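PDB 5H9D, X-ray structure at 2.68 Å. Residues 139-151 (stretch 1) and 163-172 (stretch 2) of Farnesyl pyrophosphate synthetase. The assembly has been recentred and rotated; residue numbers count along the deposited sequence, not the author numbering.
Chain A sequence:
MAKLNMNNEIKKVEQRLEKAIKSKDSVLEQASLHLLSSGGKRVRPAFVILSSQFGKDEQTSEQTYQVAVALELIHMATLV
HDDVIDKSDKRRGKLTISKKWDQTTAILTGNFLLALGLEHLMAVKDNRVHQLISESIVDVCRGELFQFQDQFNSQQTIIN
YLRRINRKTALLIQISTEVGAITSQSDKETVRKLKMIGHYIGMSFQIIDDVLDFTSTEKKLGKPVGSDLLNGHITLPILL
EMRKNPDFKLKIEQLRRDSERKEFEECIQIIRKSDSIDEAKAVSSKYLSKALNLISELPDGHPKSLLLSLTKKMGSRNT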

# COMPACT_ATOMS: atom_id res chain seq x y z
N ASP A 139 -4.11 6.30 -5.90
CA ASP A 139 -4.76 7.40 -5.20
C ASP A 139 -4.49 7.30 -3.72
O ASP A 139 -4.33 8.32 -3.04
CB ASP A 139 -6.27 7.42 -5.44
CG ASP A 139 -6.64 7.46 -6.92
OD1 ASP A 139 -6.03 8.24 -7.69
OD2 ASP A 139 -7.54 6.71 -7.32
N VAL A 140 -4.42 6.07 -3.23
CA VAL A 140 -4.14 5.90 -1.84
C VAL A 140 -2.79 6.52 -1.58
O VAL A 140 -2.67 7.39 -0.74
CB VAL A 140 -4.08 4.44 -1.40
CG1 VAL A 140 -3.64 4.37 0.05
CG2 VAL A 140 -5.45 3.80 -1.54
N CYS A 141 -1.80 6.11 -2.35
CA CYS A 141 -0.45 6.62 -2.17
C CYS A 141 -0.33 8.11 -2.32
O CYS A 141 0.30 8.77 -1.49
CB CYS A 141 0.53 5.92 -3.13
SG CYS A 141 0.53 4.09 -3.04
N ARG A 142 -0.90 8.68 -3.38
CA ARG A 142 -0.76 10.12 -3.52
C ARG A 142 -1.48 10.75 -2.35
O ARG A 142 -1.11 11.83 -1.89
CB ARG A 142 -1.27 10.63 -4.90
CG ARG A 142 -2.78 10.49 -5.22
CD ARG A 142 -2.96 10.55 -6.74
NE ARG A 142 -1.87 11.33 -7.33
CZ ARG A 142 -1.92 12.64 -7.56
NH1 ARG A 142 -3.02 13.31 -7.27
NH2 ARG A 142 -0.87 13.29 -8.05
N GLY A 143 -2.48 10.04 -1.82
CA GLY A 143 -3.16 10.55 -0.65
C GLY A 143 -2.14 10.65 0.48
O GLY A 143 -1.85 11.74 0.97
N GLU A 144 -1.57 9.51 0.87
CA GLU A 144 -0.58 9.47 1.94
C GLU A 144 0.46 10.56 1.81
O GLU A 144 1.02 11.00 2.80
CB GLU A 144 0.10 8.09 1.99
CG GLU A 144 -0.69 7.05 2.83
CD GLU A 144 -0.17 5.62 2.67
OE1 GLU A 144 -0.46 5.01 1.61
OE2 GLU A 144 0.54 5.11 3.58
N LEU A 145 0.71 10.99 0.58
CA LEU A 145 1.69 12.04 0.34
C LEU A 145 1.13 13.43 0.66
O LEU A 145 1.82 14.25 1.28
CB LEU A 145 2.19 11.99 -1.11
CG LEU A 145 3.33 11.02 -1.44
CD1 LEU A 145 3.51 10.91 -2.94
CD2 LEU A 145 4.59 11.50 -0.78
N PHE A 146 -0.10 13.70 0.24
CA PHE A 146 -0.68 15.02 0.54
C PHE A 146 -0.86 15.21 2.04
O PHE A 146 -0.78 16.32 2.54
CB PHE A 146 -2.02 15.23 -0.19
CG PHE A 146 -1.89 15.27 -1.68
CD1 PHE A 146 -0.83 15.93 -2.28
CD2 PHE A 146 -2.79 14.59 -2.49
CE1 PHE A 146 -0.66 15.90 -3.64
CE2 PHE A 146 -2.63 14.57 -3.88
CZ PHE A 146 -1.56 15.23 -4.45
N GLN A 147 -1.05 14.10 2.75
CA GLN A 147 -1.22 14.11 4.20
C GLN A 147 0.09 14.48 4.90
O GLN A 147 0.09 15.28 5.84
CB GLN A 147 -1.71 12.74 4.67
CG GLN A 147 -1.67 12.49 6.17
CD GLN A 147 -2.36 11.18 6.55
OE1 GLN A 147 -3.59 11.05 6.44
NE2 GLN A 147 -1.57 10.19 6.97
N PHE A 148 1.19 13.90 4.42
CA PHE A 148 2.52 14.17 4.97
C PHE A 148 2.91 15.61 4.65
O PHE A 148 3.61 16.27 5.41
CB PHE A 148 3.53 13.20 4.35
CG PHE A 148 4.93 13.37 4.88
CD1 PHE A 148 5.66 14.54 4.62
CD2 PHE A 148 5.53 12.35 5.65
CE1 PHE A 148 6.95 14.69 5.10
CE2 PHE A 148 6.82 12.49 6.14
CZ PHE A 148 7.53 13.67 5.86
N GLN A 149 2.44 16.05 3.49
CA GLN A 149 2.66 17.38 2.96
C GLN A 149 1.73 18.39 3.64
O GLN A 149 1.96 19.61 3.61
CB GLN A 149 2.42 17.32 1.46
CG GLN A 149 2.44 18.62 0.73
CD GLN A 149 2.03 18.45 -0.72
OE1 GLN A 149 2.85 18.13 -1.57
NE2 GLN A 149 0.75 18.65 -1.00
N ASP A 150 0.67 17.87 4.26
CA ASP A 150 -0.31 18.69 4.99
C ASP A 150 0.13 18.88 6.43
O ASP A 150 -0.34 19.81 7.10
CB ASP A 150 -1.68 17.99 5.06
CG ASP A 150 -2.62 18.37 3.93
OD1 ASP A 150 -2.45 19.46 3.35
OD2 ASP A 150 -3.54 17.56 3.64
N GLN A 151 1.01 17.99 6.91
CA GLN A 151 1.46 18.03 8.30
C GLN A 151 1.67 19.44 8.88
O GLN A 151 2.52 20.19 8.43
CB GLN A 151 2.71 17.14 8.48
CG GLN A 151 2.35 15.69 8.95
CD GLN A 151 3.55 14.72 9.10
OE1 GLN A 151 4.56 15.04 9.75
NE2 GLN A 151 3.43 13.53 8.52
N ARG A 163 -11.60 14.32 1.79
CA ARG A 163 -11.01 13.83 0.57
C ARG A 163 -9.75 13.03 0.95
O ARG A 163 -9.37 12.06 0.28
CB ARG A 163 -10.70 15.04 -0.33
CG ARG A 163 -10.27 14.76 -1.76
CD ARG A 163 -10.76 15.88 -2.69
NE ARG A 163 -10.57 17.20 -2.11
CZ ARG A 163 -11.17 18.30 -2.54
NH1 ARG A 163 -12.00 18.24 -3.58
NH2 ARG A 163 -10.97 19.47 -1.93
N ARG A 164 -9.16 13.42 2.08
CA ARG A 164 -7.95 12.81 2.61
C ARG A 164 -8.22 11.49 3.31
O ARG A 164 -7.37 10.60 3.27
CB ARG A 164 -7.23 13.77 3.58
CG ARG A 164 -5.77 13.39 3.96
CD ARG A 164 -4.99 14.58 4.61
NE ARG A 164 -5.35 14.75 6.02
CZ ARG A 164 -5.63 15.92 6.60
NH1 ARG A 164 -5.61 17.05 5.91
NH2 ARG A 164 -5.99 15.95 7.88
N ILE A 165 -9.37 11.34 3.96
CA ILE A 165 -9.63 10.06 4.61
C ILE A 165 -10.31 9.11 3.65
O ILE A 165 -10.48 7.92 3.91
CB ILE A 165 -10.47 10.21 5.91
CG1 ILE A 165 -11.85 10.75 5.60
CG2 ILE A 165 -9.73 11.12 6.89
CD1 ILE A 165 -12.71 10.72 6.78
N ASN A 166 -10.69 9.65 2.50
CA ASN A 166 -11.29 8.86 1.46
C ASN A 166 -10.19 8.03 0.77
O ASN A 166 -10.32 6.81 0.61
CB ASN A 166 -11.96 9.75 0.44
CG ASN A 166 -12.45 8.96 -0.75
OD1 ASN A 166 -13.30 8.07 -0.60
ND2 ASN A 166 -11.90 9.27 -1.93
N ARG A 167 -9.10 8.69 0.37
CA ARG A 167 -7.99 8.00 -0.28
C ARG A 167 -7.25 7.12 0.74
O ARG A 167 -6.98 5.94 0.51
CB ARG A 167 -6.99 8.99 -0.87
CG ARG A 167 -7.54 9.95 -1.90
CD ARG A 167 -6.60 11.15 -2.02
NE ARG A 167 -7.28 12.31 -2.60
CZ ARG A 167 -7.47 12.51 -3.90
NH1 ARG A 167 -7.00 11.64 -4.80
NH2 ARG A 167 -8.16 13.57 -4.30
N LYS A 168 -6.93 7.73 1.88
CA LYS A 168 -6.22 7.06 2.95
C LYS A 168 -6.87 5.80 3.55
O LYS A 168 -6.15 4.83 3.84
CB LYS A 168 -5.95 8.09 4.07
CG LYS A 168 -5.57 7.57 5.46
CD LYS A 168 -5.46 8.78 6.43
CE LYS A 168 -5.61 8.42 7.92
NZ LYS A 168 -4.43 7.74 8.55
N THR A 169 -8.19 5.76 3.70
CA THR A 169 -8.83 4.61 4.34
C THR A 169 -10.09 4.03 3.70
O THR A 169 -10.23 2.82 3.57
CB THR A 169 -9.18 4.95 5.80
OG1 THR A 169 -8.01 5.41 6.46
CG2 THR A 169 -9.71 3.76 6.53
N ALA A 170 -11.03 4.90 3.35
CA ALA A 170 -12.29 4.48 2.76
C ALA A 170 -12.15 3.69 1.45
O ALA A 170 -12.84 2.69 1.22
CB ALA A 170 -13.17 5.71 2.54
N LEU A 171 -11.23 4.15 0.61
CA LEU A 171 -10.95 3.57 -0.69
C LEU A 171 -10.67 2.08 -0.73
O LEU A 171 -11.05 1.42 -1.68
CB LEU A 171 -9.80 4.33 -1.32
CG LEU A 171 -9.87 4.55 -2.81
CD1 LEU A 171 -11.30 4.84 -3.20
CD2 LEU A 171 -8.93 5.72 -3.18
N LEU A 172 -10.00 1.55 0.28
CA LEU A 172 -9.70 0.12 0.28
C LEU A 172 -10.84 -0.68 0.91
O LEU A 172 -10.88 -1.91 0.79
CB LEU A 172 -8.38 -0.15 1.02
CG LEU A 172 -7.55 -1.36 0.55
CD1 LEU A 172 -7.08 -1.14 -0.90
CD2 LEU A 172 -6.36 -1.53 1.46

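The contact is unusually tight at G143, where the missing side chain is what admits R167: an ideal CB built on G143 would lie 2.8 Å from R167 CB, a clash. In its place the arginine runs across the bare backbone, with R167 CD 3.8 Å from G143 CA. R167 also packs its CB 3.5 Å from D139 O, a carbonyl already engaged within its own helix by G143 N (2.8 Å), and it has the largest covered area of any residue here, 102 Å².

The two helices run closer to antiparallel than parallel, their directions 139° apart and their axes approaching to 7.7 Å; V140 CA and R167 CA lie 4.7 Å apart. Stretch 2 carries a wider pi-type turn at 166-170, evidenced by A170 N to I165 O (3.1 Å) and L171 N to N166 O (2.8 Å).

The one hydrogen bond across the interface belongs to a salt bridge: R164 NH1 donates to D150 OD2 at 3.1 Å, with a bent angle of 137°. Q147 packs against the same arginine through aliphatic carbon, its CB 3.8 Å from R164 CD. By contrast, D139 OD1 and R167 NH1, 4.6 Å apart, are oppositely charged but beyond salt-bridge range. Near them, V140 CG2 meets L171 CD2 at 4.3 Å, a loose apolar contact.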